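Local coordinates for protein nucleoporin NUP170 (PDB 5HAX) that probably serves as a structural scaffold of the nuclear pore complex, joining an N-terminal beta-propeller to a helical region, at residues L135-S149 against L160-G172. Sequence-based numbering, arbitrary orientation.
Sequences LVVATTSEIILLGVS and LTLYSTRMSVHRG
Strand 142-151 and the broken strand 159-170 form an antiparallel hairpin of a four-stranded beta-propeller blade, whose 159-170 edge is extended by a parallel strand of another protein's chain at Leu162 and Tyr163. Gly147 and Tyr163 form a hydrogen-bonded pair, as do Ser149 and Thr161; beyond a two-residue shift in register, Ile143 pairs with Val169. Thr165 fills the break. With chi1 at 68°, Thr165 OG1 sits between the backbone N and carbonyl carbon, donates to Leu145 O (2.7 Å) from above the carbonyl plane, and accepts from Met167 N (3.1 Å) in an ST turn. A threonine suits the break since its hydroxyl both donates and accepts, while Thr165 CG2 lies 3.5 Å from Gly147 N. Gly147, lacking a side chain, lets Tyr163 lie close, and Gly147 O meets the tyrosine ring at its edge, in plane. On the other face Val148 CG2 lies alongside Leu162 CD2 (3.9 Å), and Leu162 also rests on Ile105 of the preceding blade. At the far end Arg171 N binds Ser141 O almost straight (177°). The arginine chain bends at chi3 (74°), bringing its guanidinium flat beneath Thr140 O; NE and NH2 both grip Gly172 O, and a water links NH1 to Thr139 O. At the break the Thr165 hydroxyl thus takes over as donor to Leu145 O, while carbonyls and a water fix the rotation of the Arg171 guanidinium.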
loop_
_atom_site.group_PDB
_atom_site.type_symbol
_atom_site.label_atom_id
_atom_site.label_comp_id
_atom_site.label_asym_id
_atom_site.label_seq_id
_atom_site.Cartn_x
_atom_site.Cartn_y
_atom_site.Cartn_z
ATOM N N LEU A 135 -14.298 -6.219 17.364
ATOM C CA LEU A 135 -14.711 -7.403 16.624
ATOM C C LEU A 135 -16.231 -7.404 16.524
ATOM O O LEU A 135 -16.922 -7.455 17.547
ATOM C CB LEU A 135 -14.208 -8.669 17.317
ATOM C CG LEU A 135 -14.530 -10.008 16.651
ATOM C CD1 LEU A 135 -13.792 -10.156 15.333
ATOM C CD2 LEU A 135 -14.182 -11.149 17.589
ATOM N N VAL A 136 -16.746 -7.335 15.299
ATOM C CA VAL A 136 -18.184 -7.346 15.041
ATOM C C VAL A 136 -18.566 -8.750 14.593
ATOM O O VAL A 136 -18.016 -9.264 13.612
ATOM C CB VAL A 136 -18.577 -6.307 13.979
ATOM C CG1 VAL A 136 -20.094 -6.222 13.864
ATOM C CG2 VAL A 136 -17.986 -4.946 14.307
ATOM N N VAL A 137 -19.509 -9.364 15.304
ATOM C CA VAL A 137 -19.982 -10.715 15.010
ATOM C C VAL A 137 -21.479 -10.624 14.747
ATOM O O VAL A 137 -22.257 -10.310 15.656
ATOM C CB VAL A 137 -19.684 -11.692 16.155
ATOM C CG1 VAL A 137 -20.221 -13.080 15.826
ATOM C CG2 VAL A 137 -18.188 -11.747 16.434
ATOM N N ALA A 138 -21.883 -10.913 13.512
ATOM C CA ALA A 138 -23.283 -10.868 13.109
ATOM C C ALA A 138 -23.834 -12.283 12.998
ATOM O O ALA A 138 -23.226 -13.142 12.350
ATOM C CB ALA A 138 -23.439 -10.136 11.776
ATOM N N THR A 139 -24.980 -12.520 13.630
ATOM C CA THR A 139 -25.705 -13.780 13.528
ATOM C C THR A 139 -27.066 -13.527 12.886
ATOM O O THR A 139 -27.413 -12.397 12.533
ATOM C CB THR A 139 -25.880 -14.440 14.901
ATOM O OG1 THR A 139 -26.854 -13.717 15.667
ATOM C CG2 THR A 139 -24.558 -14.484 15.660
ATOM N N THR A 140 -27.847 -14.599 12.743
ATOM C CA THR A 140 -29.199 -14.468 12.211
ATOM C C THR A 140 -30.152 -13.806 13.197
ATOM O O THR A 140 -31.289 -13.507 12.821
ATOM C CB THR A 140 -29.751 -15.840 11.816
ATOM O OG1 THR A 140 -29.698 -16.726 12.939
ATOM C CG2 THR A 140 -28.945 -16.433 10.670
ATOM N N SER A 141 -29.712 -13.562 14.432
ATOM C CA SER A 141 -30.550 -12.984 15.475
ATOM C C SER A 141 -30.044 -11.653 16.013
ATOM O O SER A 141 -30.856 -10.851 16.477
ATOM C CB SER A 141 -30.685 -13.970 16.646
ATOM O OG SER A 141 -31.577 -13.480 17.631
ATOM N N GLU A 142 -28.739 -11.387 15.960
ATOM C CA GLU A 142 -28.197 -10.183 16.577
ATOM C C GLU A 142 -26.802 -9.907 16.033
ATOM O O GLU A 142 -26.180 -10.756 15.390
ATOM C CB GLU A 142 -28.157 -10.326 18.102
ATOM C CG GLU A 142 -27.305 -11.497 18.572
ATOM C CD GLU A 142 -27.463 -11.787 20.051
ATOM O OE1 GLU A 142 -26.998 -12.856 20.499
ATOM O OE2 GLU A 142 -28.051 -10.947 20.765
ATOM N N ILE A 143 -26.320 -8.693 16.307
ATOM C CA ILE A 143 -24.934 -8.301 16.071
ATOM C C ILE A 143 -24.284 -8.055 17.426
ATOM O O ILE A 143 -24.880 -7.423 18.306
ATOM C CB ILE A 143 -24.817 -7.047 15.182
ATOM C CG1 ILE A 143 -25.446 -7.292 13.806
ATOM C CG2 ILE A 143 -23.352 -6.654 15.018
ATOM C CD1 ILE A 143 -26.929 -6.990 13.743
ATOM N N ILE A 144 -23.052 -8.534 17.579
ATOM C CA ILE A 144 -22.340 -8.520 18.852
ATOM C C ILE A 144 -21.014 -7.797 18.655
ATOM O O ILE A 144 -20.289 -8.073 17.692
ATOM C CB ILE A 144 -22.107 -9.950 19.377
ATOM C CG1 ILE A 144 -23.442 -10.697 19.486
ATOM C CG2 ILE A 144 -21.400 -9.918 20.727
ATOM C CD1 ILE A 144 -23.297 -12.197 19.601
ATOM N N LEU A 145 -20.703 -6.877 19.566
ATOM C CA LEU A 145 -19.434 -6.161 19.567
ATOM C C LEU A 145 -18.543 -6.707 20.673
ATOM O O LEU A 145 -18.991 -6.869 21.813
ATOM C CB LEU A 145 -19.647 -4.662 19.770
ATOM C CG LEU A 145 -20.603 -3.958 18.808
ATOM C CD1 LEU A 145 -20.670 -2.476 19.146
ATOM C CD2 LEU A 145 -20.178 -4.168 17.362
ATOM N N LEU A 146 -17.285 -6.986 20.334
ATOM C CA LEU A 146 -16.286 -7.419 21.300
ATOM C C LEU A 146 -15.064 -6.520 21.199
ATOM O O LEU A 146 -14.610 -6.191 20.099
ATOM C CB LEU A 146 -15.867 -8.876 21.071
ATOM C CG LEU A 146 -16.934 -9.950 21.279
ATOM C CD1 LEU A 146 -16.352 -11.326 21.002
ATOM C CD2 LEU A 146 -17.504 -9.887 22.685
ATOM N N GLY A 147 -14.541 -6.122 22.355
ATOM C CA GLY A 147 -13.286 -5.399 22.378
ATOM C C GLY A 147 -12.120 -6.312 22.052
ATOM O O GLY A 147 -12.109 -7.494 22.395
ATOM N N VAL A 148 -11.125 -5.754 21.367
ATOM C CA VAL A 148 -9.954 -6.504 20.931
ATOM C C VAL A 148 -8.703 -5.707 21.267
ATOM O O VAL A 148 -8.666 -4.483 21.096
ATOM C CB VAL A 148 -10.001 -6.811 19.419
ATOM C CG1 VAL A 148 -8.753 -7.577 18.993
ATOM C CG2 VAL A 148 -11.257 -7.594 19.076
ATOM N N SER A 149 -7.678 -6.411 21.741
ATOM C CA SER A 149 -6.352 -5.845 21.965
ATOM C C SER A 149 -5.354 -6.705 21.203
ATOM O O SER A 149 -5.092 -7.847 21.596
ATOM C CB SER A 149 -6.011 -5.796 23.456
ATOM O OG SER A 149 -4.789 -5.109 23.671
ATOM N N LEU A 160 -3.597 -11.556 20.676
ATOM C CA LEU A 160 -5.002 -11.175 20.591
ATOM C C LEU A 160 -5.739 -11.636 21.843
ATOM O O LEU A 160 -5.753 -12.832 22.156
ATOM C CB LEU A 160 -5.641 -11.771 19.336
ATOM C CG LEU A 160 -6.948 -11.119 18.884
ATOM C CD1 LEU A 160 -7.089 -11.231 17.377
ATOM C CD2 LEU A 160 -8.142 -11.752 19.581
ATOM N N THR A 161 -6.352 -10.685 22.547
ATOM C CA THR A 161 -7.190 -10.957 23.707
ATOM C C THR A 161 -8.521 -10.238 23.533
ATOM O O THR A 161 -8.565 -9.113 23.026
ATOM C CB THR A 161 -6.515 -10.504 25.008
ATOM O OG1 THR A 161 -6.206 -9.107 24.931
ATOM C CG2 THR A 161 -5.236 -11.293 25.249
ATOM N N LEU A 162 -9.599 -10.888 23.964
ATOM C CA LEU A 162 -10.955 -10.415 23.729
ATOM C C LEU A 162 -11.572 -9.878 25.015
ATOM O O LEU A 162 -11.305 -10.380 26.110
ATOM C CB LEU A 162 -11.826 -11.539 23.164
ATOM C CG LEU A 162 -11.320 -12.141 21.852
ATOM C CD1 LEU A 162 -12.094 -13.402 21.505
ATOM C CD2 LEU A 162 -11.416 -11.124 20.725
ATOM N N TYR A 163 -12.408 -8.849 24.864
ATOM C CA TYR A 163 -13.095 -8.202 25.974
ATOM C C TYR A 163 -14.587 -8.151 25.692
ATOM O O TYR A 163 -15.005 -7.816 24.579
ATOM C CB TYR A 163 -12.582 -6.774 26.200
ATOM C CG TYR A 163 -11.123 -6.681 26.578
ATOM C CD1 TYR A 163 -10.742 -6.361 27.873
ATOM C CD2 TYR A 163 -10.126 -6.903 25.639
ATOM C CE1 TYR A 163 -9.410 -6.272 28.225
ATOM C CE2 TYR A 163 -8.790 -6.816 25.980
ATOM C CZ TYR A 163 -8.437 -6.499 27.275
ATOM O OH TYR A 163 -7.108 -6.411 27.620
ATOM N N SER A 164 -15.388 -8.477 26.703
ATOM C CA SER A 164 -16.826 -8.293 26.599
ATOM C C SER A 164 -17.169 -6.809 26.711
ATOM O O SER A 164 -16.380 -5.995 27.199
ATOM C CB SER A 164 -17.553 -9.091 27.679
ATOM O OG SER A 164 -17.144 -8.693 28.975
ATOM N N THR A 165 -18.368 -6.460 26.240
ATOM C CA THR A 165 -18.780 -5.061 26.149
ATOM C C THR A 165 -20.212 -4.800 26.583
ATOM O O THR A 165 -20.550 -3.635 26.818
ATOM C CB THR A 165 -18.619 -4.550 24.710
ATOM O OG1 THR A 165 -19.566 -5.208 23.858
ATOM C CG2 THR A 165 -17.210 -4.799 24.195
ATOM N N ARG A 166 -21.066 -5.814 26.696
ATOM C CA ARG A 166 -22.501 -5.650 26.910
ATOM C C ARG A 166 -23.172 -4.896 25.768
ATOM O O ARG A 166 -24.330 -4.480 25.903
ATOM C CB ARG A 166 -22.804 -4.938 28.238
ATOM C CG ARG A 166 -22.127 -5.547 29.457
ATOM C CD ARG A 166 -22.524 -4.792 30.716
ATOM N NE ARG A 166 -21.601 -5.023 31.825
ATOM C CZ ARG A 166 -21.503 -4.239 32.893
ATOM N NH1 ARG A 166 -22.268 -3.158 33.004
ATOM N NH2 ARG A 166 -20.635 -4.528 33.853
ATOM N N MET A 167 -22.477 -4.713 24.646
ATOM C CA MET A 167 -22.994 -3.975 23.500
ATOM C C MET A 167 -23.502 -4.966 22.460
ATOM O O MET A 167 -22.723 -5.756 21.914
ATOM C CB MET A 167 -21.909 -3.080 22.901
ATOM C CG MET A 167 -21.428 -1.976 23.828
ATOM S SD MET A 167 -20.041 -1.052 23.143
ATOM C CE MET A 167 -19.783 0.174 24.423
ATOM N N SER A 168 -24.805 -4.922 22.189
ATOM C CA SER A 168 -25.409 -5.792 21.190
ATOM C C SER A 168 -26.789 -5.254 20.848
ATOM O O SER A 168 -27.403 -4.526 21.633
ATOM C CB SER A 168 -25.504 -7.240 21.682
ATOM O OG SER A 168 -26.483 -7.366 22.698
ATOM N N VAL A 169 -27.267 -5.620 19.660
ATOM C CA VAL A 169 -28.581 -5.212 19.182
ATOM C C VAL A 169 -29.191 -6.353 18.383
ATOM O O VAL A 169 -28.490 -7.108 17.702
ATOM C CB VAL A 169 -28.521 -3.935 18.315
ATOM C CG1 VAL A 169 -28.380 -2.699 19.188
ATOM C CG2 VAL A 169 -27.390 -4.024 17.298
ATOM N N HIS A 170 -30.512 -6.476 18.475
ATOM C CA HIS A 170 -31.228 -7.450 17.668
ATOM C C HIS A 170 -31.097 -7.095 16.193
ATOM O O HIS A 170 -31.176 -5.925 15.807
ATOM C CB HIS A 170 -32.698 -7.499 18.083
ATOM C CG HIS A 170 -32.906 -7.978 19.486
ATOM N ND1 HIS A 170 -33.837 -7.421 20.335
ATOM C CD2 HIS A 170 -32.299 -8.963 20.189
ATOM C CE1 HIS A 170 -33.795 -8.041 21.500
ATOM N NE2 HIS A 170 -32.870 -8.982 21.437
ATOM N N ARG A 171 -30.876 -8.119 15.367
ATOM C CA ARG A 171 -30.607 -7.891 13.952
ATOM C C ARG A 171 -31.823 -7.309 13.248
ATOM O O ARG A 171 -31.746 -6.246 12.622
ATOM C CB ARG A 171 -30.188 -9.199 13.279
ATOM C CG ARG A 171 -29.666 -9.012 11.864
ATOM C CD ARG A 171 -29.695 -10.309 11.078
ATOM N NE ARG A 171 -31.052 -10.686 10.690
ATOM C CZ ARG A 171 -31.346 -11.718 9.906
ATOM N NH1 ARG A 171 -30.376 -12.481 9.419
ATOM N NH2 ARG A 171 -32.609 -11.986 9.605
ATOM N N GLY A 172 -32.952 -7.997 13.340
ATOM C CA GLY A 172 -34.115 -7.670 12.554
ATOM C C GLY A 172 -34.315 -8.647 11.414
ATOM O O GLY A 172 -33.823 -9.778 11.422
HETATM O O HOH W 1 -27.384 -12.123 9.550
HETATM O O HOH W 2 -33.762 -10.331 15.366
HETATM O O HOH W 3 -20.043 -8.553 24.457
#